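Side-chain contacts in CRISPR-associated protein, Cse2 family (Thermobifida fusca, PDB 4H79), which probably binds nucleic acid as the small CasB (Cse2) subunit of the type I-E CRISPR Cascade complex: residues K79-E82 / V83-S87; A117-R120 / L121-S124; E129-R132 / K133-V136. All coordinates share one frame; numbering follows the deposited sequence.

Contact 1: residues K79-E82 / V83-S87; sequences KDME and VAENS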
ATOM      1  N   LYS A  79       6.329   6.036 -19.923  1.00 65.13           N
ATOM      2  CA  LYS A  79       5.507   6.628 -18.852  1.00 71.18           C
ATOM      3  C   LYS A  79       5.717   5.983 -17.487  1.00 63.18           C
ATOM      4  O   LYS A  79       4.879   6.116 -16.576  1.00 58.44           O
ATOM      5  CB  LYS A  79       4.020   6.691 -19.232  1.00 88.61           C
ATOM      6  CG  LYS A  79       3.738   7.666 -20.379  1.00105.89           C
ATOM      7  CD  LYS A  79       2.569   8.610 -20.105  1.00105.76           C
ATOM      8  CE  LYS A  79       2.666   9.851 -20.987  1.00 87.01           C
ATOM      9  NZ  LYS A  79       1.660  10.899 -20.661  1.00 84.49           N
ATOM     10  N   ASP A  80       6.851   5.297 -17.339  1.00 52.69           N
ATOM     11  CA  ASP A  80       7.061   4.470 -16.154  1.00 50.16           C
ATOM     12  C   ASP A  80       7.341   5.293 -14.870  1.00 58.97           C
ATOM     13  O   ASP A  80       6.948   4.862 -13.738  1.00 42.53           O
ATOM     14  CB  ASP A  80       8.109   3.393 -16.414  1.00 49.04           C
ATOM     15  CG  ASP A  80       7.506   2.108 -17.132  1.00 58.86           C
ATOM     16  OD1 ASP A  80       6.334   2.094 -17.589  1.00 52.23           O
ATOM     17  OD2 ASP A  80       8.213   1.090 -17.234  1.00 53.25           O
ATOM     18  N   MET A  81       7.971   6.473 -15.025  1.00 42.95           N
ATOM     19  CA  MET A  81       8.192   7.344 -13.865  1.00 45.55           C
ATOM     20  C   MET A  81       6.859   7.787 -13.278  1.00 41.77           C
ATOM     21  O   MET A  81       6.705   7.789 -12.059  1.00 40.59           O
ATOM     22  CB  MET A  81       9.104   8.570 -14.181  1.00 44.40           C
ATOM     23  CG  MET A  81       9.435   9.433 -12.959  1.00 41.23           C
ATOM     24  SD  MET A  81       9.865   8.438 -11.494  1.00 45.93           S
ATOM     25  CE  MET A  81      11.631   8.227 -11.719  1.00 50.64           C
ATOM     26  N   GLU A  82       5.897   8.146 -14.143  1.00 37.06           N
ATOM     27  CA  GLU A  82       4.572   8.612 -13.701  1.00 41.75           C
ATOM     28  C   GLU A  82       3.839   7.527 -12.936  1.00 39.78           C
ATOM     29  O   GLU A  82       3.076   7.840 -12.005  1.00 39.85           O
ATOM     30  CB  GLU A  82       3.711   8.948 -14.912  1.00 55.94           C
ATOM     31  CG  GLU A  82       2.812  10.175 -14.830  1.00 73.28           C
ATOM     32  CD  GLU A  82       2.598  10.815 -16.209  1.00 87.71           C
ATOM     33  OE1 GLU A  82       3.216  10.353 -17.205  1.00 79.95           O
ATOM     34  OE2 GLU A  82       1.821  11.791 -16.301  1.00106.08           O
ATOM     35  N   VAL A  83       3.996   6.272 -13.392  1.00 38.26           N
ATOM     36  CA  VAL A  83       3.340   5.134 -12.756  1.00 30.47           C
ATOM     37  C   VAL A  83       4.003   4.898 -11.383  1.00 32.30           C
ATOM     38  O   VAL A  83       3.312   4.683 -10.404  1.00 35.61           O
ATOM     39  CB  VAL A  83       3.345   3.868 -13.633  1.00 37.93           C
ATOM     40  CG1 VAL A  83       2.824   2.681 -12.846  1.00 31.33           C
ATOM     41  CG2 VAL A  83       2.481   4.086 -14.891  1.00 40.25           C
ATOM     42  N   ALA A  84       5.336   4.953 -11.318  1.00 30.12           N
ATOM     43  CA  ALA A  84       6.061   4.799 -10.047  1.00 30.96           C
ATOM     44  C   ALA A  84       5.682   5.872  -9.046  1.00 29.84           C
ATOM     45  O   ALA A  84       5.480   5.572  -7.859  1.00 28.48           O
ATOM     46  CB  ALA A  84       7.555   4.833 -10.297  1.00 29.42           C
ATOM     47  N   GLU A  85       5.587   7.127  -9.513  1.00 29.93           N
ATOM     48  CA  GLU A  85       5.142   8.235  -8.636  1.00 31.76           C
ATOM     49  C   GLU A  85       3.707   8.009  -8.148  1.00 32.12           C
ATOM     50  O   GLU A  85       3.380   8.174  -6.949  1.00 31.20           O
ATOM     51  CB  GLU A  85       5.199   9.555  -9.383  1.00 31.02           C
ATOM     52  CG  GLU A  85       6.587  10.080  -9.639  1.00 33.90           C
ATOM     53  CD  GLU A  85       6.569  11.381 -10.432  1.00 47.66           C
ATOM     54  OE1 GLU A  85       5.593  11.697 -11.158  1.00 42.77           O
ATOM     55  OE2 GLU A  85       7.558  12.119 -10.358  1.00 48.01           O
ATOM     56  N   ASN A  86       2.836   7.624  -9.079  1.00 31.82           N
ATOM     57  CA  ASN A  86       1.471   7.275  -8.704  1.00 31.63           C
ATOM     58  C   ASN A  86       1.353   6.078  -7.718  1.00 29.17           C
ATOM     59  O   ASN A  86       0.546   6.090  -6.753  1.00 29.13           O
ATOM     60  CB  ASN A  86       0.621   7.062  -9.961  1.00 35.67           C
ATOM     61  CG  ASN A  86      -0.865   7.052  -9.644  1.00 51.46           C
ATOM     62  OD1 ASN A  86      -1.361   7.778  -8.739  1.00 53.74           O
ATOM     63  ND2 ASN A  86      -1.589   6.206 -10.356  1.00 52.48           N
ATOM     64  N   SER A  87       2.174   5.062  -7.930  1.00 29.31           N
ATOM     65  CA  SER A  87       2.225   3.919  -7.017  1.00 29.76           C
ATOM     66  C   SER A  87       2.642   4.322  -5.620  1.00 29.63           C
ATOM     67  O   SER A  87       2.032   3.846  -4.655  1.00 26.34           O
ATOM     68  CB  SER A  87       3.150   2.829  -7.556  1.00 31.89           C
ATOM     69  OG  SER A  87       2.695   2.398  -8.839  1.00 30.48           O
TER
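Glu-85 reaches back along its helix to Met-81, one turn earlier. CB lies 3.5 Å from Met-81 O, and CG comes closer still, 3.3 Å from Met-81 O, because it stands anti to its own carbonyl carbon (chi1 -72°). The same CG lies 4.1 Å from Met-81 SD, where the thioether, bent at its second and third torsions, crosses the glutamate chain at about a right angle. Beyond CG the chain is extended: CD passes Met-81 O at 3.9 Å, OE1 lies 4.1 Å from Glu-82 CA, and OE2, 4.2 Å from Met-81 CG, is hydrogen-bonded to Tyr-70 OH, which ties the tip to helix 67-71. Beneath these side chains the backbone repeats its i to i+4 bonds. Glu-85 N meets Met-81 O at 2.9 Å and 164°, whereas the bond from Val-83 N to Lys-79 O, at the N-cap, is weak. Ser-87 OG adds a second donor to Val-83 O, 2.8 Å away and above the carbonyl plane. Met-81 and Ala-84 both rest on Phe-69, while Asp-80 forms a salt bridge with Arg-178. These are the first two turns of an amphipathic alpha-helix, here helix 80-99 of the all-helical Cse2 fold.

Contact 2: residues A117-R120 / L121-S124; sequences AVRR and LMPS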
ATOM      1  N   ALA A 117      -2.473 -10.778   5.017  1.00 19.93           N
ATOM      2  CA  ALA A 117      -3.222  -9.835   5.888  1.00 23.71           C
ATOM      3  C   ALA A 117      -4.697 -10.040   5.731  1.00 21.83           C
ATOM      4  O   ALA A 117      -5.471 -10.103   6.738  1.00 18.99           O
ATOM      5  CB  ALA A 117      -2.838  -8.369   5.552  1.00 19.67           C
ATOM      6  N   VAL A 118      -5.143 -10.113   4.491  1.00 19.91           N
ATOM      7  CA  VAL A 118      -6.619 -10.273   4.251  1.00 19.23           C
ATOM      8  C   VAL A 118      -7.142 -11.614   4.867  1.00 20.44           C
ATOM      9  O   VAL A 118      -8.235 -11.690   5.427  1.00 22.16           O
ATOM     10  CB  VAL A 118      -6.920 -10.207   2.717  1.00 22.24           C
ATOM     11  CG1 VAL A 118      -8.353 -10.705   2.421  1.00 21.56           C
ATOM     12  CG2 VAL A 118      -6.718  -8.757   2.233  1.00 23.97           C
ATOM     13  N   ARG A 119      -6.356 -12.665   4.754  1.00 18.93           N
ATOM     14  CA  ARG A 119      -6.765 -13.987   5.293  1.00 21.18           C
ATOM     15  C   ARG A 119      -7.032 -13.911   6.837  1.00 19.90           C
ATOM     16  O   ARG A 119      -7.913 -14.604   7.338  1.00 21.66           O
ATOM     17  CB  ARG A 119      -5.686 -15.045   5.000  1.00 23.23           C
ATOM     18  CG  ARG A 119      -6.166 -16.465   5.401  1.00 24.75           C
ATOM     19  CD  ARG A 119      -7.377 -16.825   4.537  1.00 27.32           C
ATOM     20  NE  ARG A 119      -8.130 -18.040   4.948  1.00 39.98           N
ATOM     21  CZ  ARG A 119      -7.915 -19.295   4.524  1.00 45.09           C
ATOM     22  NH1 ARG A 119      -6.935 -19.572   3.690  1.00 38.09           N
ATOM     23  NH2 ARG A 119      -8.686 -20.306   4.957  1.00 42.09           N
ATOM     24  N   ARG A 120      -6.337 -13.009   7.548  1.00 19.46           N
ATOM     25  CA  ARG A 120      -6.516 -12.839   9.040  1.00 21.60           C
ATOM     26  C   ARG A 120      -7.877 -12.281   9.365  1.00 20.53           C
ATOM     27  O   ARG A 120      -8.335 -12.356  10.488  1.00 20.92           O
ATOM     28  CB  ARG A 120      -5.433 -11.908   9.662  1.00 26.17           C
ATOM     29  CG  ARG A 120      -3.992 -12.416   9.531  1.00 28.31           C
ATOM     30  CD  ARG A 120      -3.916 -13.860   9.838  1.00 34.35           C
ATOM     31  NE  ARG A 120      -2.497 -14.247   9.848  1.00 49.71           N
ATOM     32  CZ  ARG A 120      -1.743 -14.280  10.938  1.00 40.29           C
ATOM     33  NH1 ARG A 120      -2.266 -13.999  12.119  1.00 31.74           N
ATOM     34  NH2 ARG A 120      -0.483 -14.646  10.850  1.00 41.88           N
ATOM     35  N   LEU A 121      -8.513 -11.672   8.381  1.00 19.08           N
ATOM     36  CA  LEU A 121      -9.898 -11.135   8.572  1.00 21.45           C
ATOM     37  C   LEU A 121     -10.935 -12.227   8.743  1.00 23.33           C
ATOM     38  O   LEU A 121     -12.048 -11.967   9.142  1.00 23.77           O
ATOM     39  CB  LEU A 121     -10.317 -10.243   7.381  1.00 22.39           C
ATOM     40  CG  LEU A 121      -9.528  -8.941   7.204  1.00 19.58           C
ATOM     41  CD1 LEU A 121      -9.914  -8.237   5.872  1.00 19.29           C
ATOM     42  CD2 LEU A 121      -9.765  -7.991   8.379  1.00 18.60           C
ATOM     43  N   MET A 122     -10.557 -13.475   8.500  1.00 21.20           N
ATOM     44  CA  MET A 122     -11.558 -14.586   8.617  1.00 24.54           C
ATOM     45  C   MET A 122     -10.940 -15.718   9.446  1.00 20.73           C
ATOM     46  O   MET A 122      -9.714 -15.742   9.640  1.00 21.78           O
ATOM     47  CB  MET A 122     -12.051 -15.060   7.193  1.00 27.14           C
ATOM     48  CG  MET A 122     -10.970 -15.527   6.342  1.00 32.77           C
ATOM     49  SD  MET A 122     -11.370 -15.284   4.559  1.00 30.13           S
ATOM     50  CE  MET A 122     -11.343 -13.532   4.337  1.00 35.42           C
ATOM     51  N   PRO A 123     -11.757 -16.653   9.916  1.00 24.86           N
ATOM     52  CA  PRO A 123     -11.189 -17.792  10.740  1.00 32.07           C
ATOM     53  C   PRO A 123     -10.203 -18.579   9.859  1.00 37.32           C
ATOM     54  O   PRO A 123     -10.443 -18.716   8.657  1.00 36.19           O
ATOM     55  CB  PRO A 123     -12.433 -18.625  11.077  1.00 32.48           C
ATOM     56  CG  PRO A 123     -13.587 -17.603  11.027  1.00 29.93           C
ATOM     57  CD  PRO A 123     -13.230 -16.751   9.807  1.00 30.34           C
ATOM     58  N   SER A 124      -9.091 -19.073  10.409  1.00 43.58           N
ATOM     59  CA  SER A 124      -8.104 -19.777   9.581  1.00 50.50           C
ATOM     60  C   SER A 124      -8.726 -21.060   9.038  1.00 45.01           C
ATOM     61  O   SER A 124      -8.315 -21.535   8.004  1.00 57.77           O
ATOM     62  CB  SER A 124      -6.810 -20.062  10.323  1.00 47.81           C
ATOM     63  OG  SER A 124      -7.098 -20.973  11.336  1.00 66.77           O
TER
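Val-118 and Arg-119 each offer a carbonyl to the residue three places on, and the second of these bonds closes a type I beta turn from Arg-119 to Met-122, by which the chain leaves helix 114-119. The general lesson is that a helix can give way to a loop through i to i+3 bonds instead of i to i+4. Ala-117 already follows this pattern, its carbonyl taking a weak bond from Arg-120 N, while its methyl packs on Leu-158 of helix 144-160. At Val-118 the carbonyl receives Leu-121 N at 3.0 Å, the donor standing well above the carbonyl plane. Leu-121 folds its side chain over the same oxygen: CB lies 3.2 Å from Val-118 O, and CG follows at 3.5 Å. Met-122 CE approaches this oxygen too, at 3.8 Å, and carbons of both residues thus lie near the oxygen that Leu-121 N also binds.

Arg-119 comes next. Its carbonyl accepts Met-122 N at 3.1 Å and 161°, again from above the plane, and its side chain, bent at the second torsion, comes back alongside the turn and crosses Met-122 at about a right angle. The guanidinium is anchored beyond the turn, with NH1 bonded to Phe-194 O at the end of helix 180-195 and NH2 to Glu-126 O in the following loop; both grips fix its rotation. Arg-120, solvent-exposed, rests its side chain on Ile-163. Met-122 CG, held between its backbone N and carbonyl carbon (chi1 59°), lies 3.3 Å from Arg-119 O and meets the edge of the guanidinium, near its plane, 4.0 Å from Arg-119 NE.

Contact 3: residues E129-R132 / K133-V136; sequences EPLR and KRFV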
ATOM      1  N   GLU A 129     -16.819 -15.859   1.816  1.00 26.15           N
ATOM      2  CA  GLU A 129     -16.909 -15.879   0.331  1.00 32.60           C
ATOM      3  C   GLU A 129     -17.111 -14.501  -0.250  1.00 29.99           C
ATOM      4  O   GLU A 129     -16.460 -14.177  -1.229  1.00 33.65           O
ATOM      5  CB  GLU A 129     -17.976 -16.869  -0.164  1.00 40.98           C
ATOM      6  CG  GLU A 129     -17.565 -18.274   0.187  1.00 40.10           C
ATOM      7  CD  GLU A 129     -16.373 -18.789  -0.643  1.00 53.90           C
ATOM      8  OE1 GLU A 129     -15.845 -19.859  -0.233  1.00 52.02           O
ATOM      9  OE2 GLU A 129     -15.968 -18.168  -1.694  1.00 41.47           O
ATOM     10  N   PRO A 130     -17.997 -13.683   0.353  1.00 35.42           N
ATOM     11  CA  PRO A 130     -18.167 -12.312  -0.182  1.00 34.62           C
ATOM     12  C   PRO A 130     -16.851 -11.502  -0.074  1.00 30.16           C
ATOM     13  O   PRO A 130     -16.480 -10.821  -1.016  1.00 26.69           O
ATOM     14  CB  PRO A 130     -19.272 -11.720   0.725  1.00 34.31           C
ATOM     15  CG  PRO A 130     -20.077 -12.933   1.172  1.00 47.11           C
ATOM     16  CD  PRO A 130     -19.055 -14.040   1.344  1.00 35.67           C
ATOM     17  N   LEU A 131     -16.133 -11.595   1.056  1.00 26.76           N
ATOM     18  CA  LEU A 131     -14.863 -10.892   1.173  1.00 25.15           C
ATOM     19  C   LEU A 131     -13.809 -11.482   0.176  1.00 26.77           C
ATOM     20  O   LEU A 131     -13.056 -10.748  -0.466  1.00 25.82           O
ATOM     21  CB  LEU A 131     -14.348 -10.966   2.595  1.00 24.66           C
ATOM     22  CG  LEU A 131     -12.997 -10.291   2.873  1.00 27.75           C
ATOM     23  CD1 LEU A 131     -12.902  -8.834   2.408  1.00 28.33           C
ATOM     24  CD2 LEU A 131     -12.693 -10.411   4.407  1.00 31.93           C
ATOM     25  N   ARG A 132     -13.783 -12.799   0.032  1.00 25.00           N
ATOM     26  CA  ARG A 132     -12.795 -13.413  -0.847  1.00 30.30           C
ATOM     27  C   ARG A 132     -13.104 -12.981  -2.283  1.00 31.40           C
ATOM     28  O   ARG A 132     -12.176 -12.679  -3.063  1.00 31.49           O
ATOM     29  CB  ARG A 132     -12.788 -14.939  -0.734  1.00 30.19           C
ATOM     30  CG  ARG A 132     -11.601 -15.590  -1.551  1.00 31.77           C
ATOM     31  CD  ARG A 132     -12.010 -16.168  -2.948  1.00 28.99           C
ATOM     32  NE  ARG A 132     -12.886 -17.342  -2.733  1.00 38.30           N
ATOM     33  CZ  ARG A 132     -12.411 -18.573  -2.525  1.00 44.89           C
ATOM     34  NH1 ARG A 132     -11.077 -18.817  -2.559  1.00 46.96           N
ATOM     35  NH2 ARG A 132     -13.261 -19.554  -2.265  1.00 39.90           N
ATOM     36  N   LYS A 133     -14.398 -12.918  -2.626  1.00 30.49           N
ATOM     37  CA  LYS A 133     -14.812 -12.476  -3.967  1.00 36.18           C
ATOM     38  C   LYS A 133     -14.311 -11.052  -4.226  1.00 32.56           C
ATOM     39  O   LYS A 133     -13.752 -10.768  -5.314  1.00 32.70           O
ATOM     40  CB  LYS A 133     -16.333 -12.526  -4.125  1.00 47.19           C
ATOM     41  CG  LYS A 133     -16.854 -12.038  -5.467  1.00 62.58           C
ATOM     42  CD  LYS A 133     -18.359 -12.288  -5.616  1.00 79.97           C
ATOM     43  CE  LYS A 133     -18.897 -11.808  -6.961  1.00 83.89           C
ATOM     44  NZ  LYS A 133     -18.937 -12.887  -7.993  1.00 59.66           N
ATOM     45  N   ARG A 134     -14.511 -10.164  -3.242  1.00 31.03           N
ATOM     46  CA  ARG A 134     -14.047  -8.758  -3.353  1.00 39.12           C
ATOM     47  C   ARG A 134     -12.529  -8.665  -3.466  1.00 32.84           C
ATOM     48  O   ARG A 134     -12.014  -7.838  -4.216  1.00 35.68           O
ATOM     49  CB  ARG A 134     -14.559  -7.882  -2.189  1.00 45.73           C
ATOM     50  CG  ARG A 134     -16.056  -7.614  -2.352  1.00 70.04           C
ATOM     51  CD  ARG A 134     -16.731  -7.086  -1.089  1.00 84.28           C
ATOM     52  NE  ARG A 134     -16.597  -5.639  -0.978  1.00 93.17           N
ATOM     53  CZ  ARG A 134     -15.687  -5.006  -0.239  1.00 60.70           C
ATOM     54  NH1 ARG A 134     -14.803  -5.692   0.487  1.00 74.73           N
ATOM     55  NH2 ARG A 134     -15.677  -3.673  -0.227  1.00 65.58           N
ATOM     56  N   PHE A 135     -11.819  -9.502  -2.703  1.00 29.35           N
ATOM     57  CA  PHE A 135     -10.362  -9.510  -2.742  1.00 28.80           C
ATOM     58  C   PHE A 135      -9.860  -9.911  -4.140  1.00 30.73           C
ATOM     59  O   PHE A 135      -8.944  -9.283  -4.712  1.00 27.88           O
ATOM     60  CB  PHE A 135      -9.801 -10.446  -1.681  1.00 26.75           C
ATOM     61  CG  PHE A 135      -8.298 -10.464  -1.634  1.00 32.33           C
ATOM     62  CD1 PHE A 135      -7.558  -9.279  -1.700  1.00 42.23           C
ATOM     63  CD2 PHE A 135      -7.626 -11.668  -1.573  1.00 37.87           C
ATOM     64  CE1 PHE A 135      -6.161  -9.299  -1.667  1.00 34.52           C
ATOM     65  CE2 PHE A 135      -6.252 -11.693  -1.515  1.00 31.55           C
ATOM     66  CZ  PHE A 135      -5.528 -10.516  -1.553  1.00 28.80           C
ATOM     67  N   VAL A 136     -10.489 -10.944  -4.694  1.00 31.03           N
ATOM     68  CA  VAL A 136     -10.159 -11.420  -6.035  1.00 34.25           C
ATOM     69  C   VAL A 136     -10.360 -10.297  -7.049  1.00 31.67           C
ATOM     70  O   VAL A 136      -9.522 -10.103  -7.954  1.00 39.81           O
ATOM     71  CB  VAL A 136     -10.926 -12.732  -6.412  1.00 33.35           C
ATOM     72  CG1 VAL A 136     -10.861 -13.010  -7.931  1.00 36.36           C
ATOM     73  CG2 VAL A 136     -10.359 -13.935  -5.603  1.00 30.17           C
TER
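Four successive i to i+4 bonds join 129-132 to 133-136, from Lys-133 N to Glu-129 O at 2.8 Å through to Val-136 N to Arg-132 O at 2.9 Å, as expected of a regular alpha-helix. Along one flank Arg-132 and Val-136 lie side by side and point the same way, with Arg-132 CD 3.8 Å from Val-136 CG2. Bends at chi2 and chi3 turn the arginine tip back toward Glu-129. There NH2 meets Glu-129 OE2 at 3.1 Å on its syn lone pair, close to the guanidinium plane, while weaker bonds run from NE to OE2 and from NH2 to OE1. A leucine in place of Arg-132 would probably leave the Glu-129 carboxylate without its charged mate and free to turn. On another flank Arg-134 lays CG 3.5 Å from Pro-130 O, and Leu-131 CD1 meets the guanidinium at its edge, 4.1 Å from Arg-134 NH1; the charge is answered by Glu-153 of helix 144-160. Phe-135 projects its ring from the helix onto Leu-114 and Val-118 of helix 114-119, and Arg-132 packs on Phe-194 and His-195 of helix 180-195, so that helix 129-138 is flanked by three neighbouring helices.

Taken together, the three contacts illustrate how local side-chain chemistry follows position in a helical fold. Contact 1 is a surface contact on helix 80-99, its centre about 31 Å from that of contact 2 and about 28 Å from that of contact 3. Contacts 2 and 3, both partly buried, join the successive helices 114-119 and 129-138, with Met-122 CE 3.4 Å from Leu-131 CD2. Contacts 1 and 3 keep i to i+4 bonding, whereas contact 2 turns with i to i+3 bonds. Contact 3 holds an arginine-glutamate pair within itself; the arginine of contact 2 is held by backbone carbonyls from outside its two segments, and polar ends of contact 1 reach outward to Arg-178 and Tyr-70.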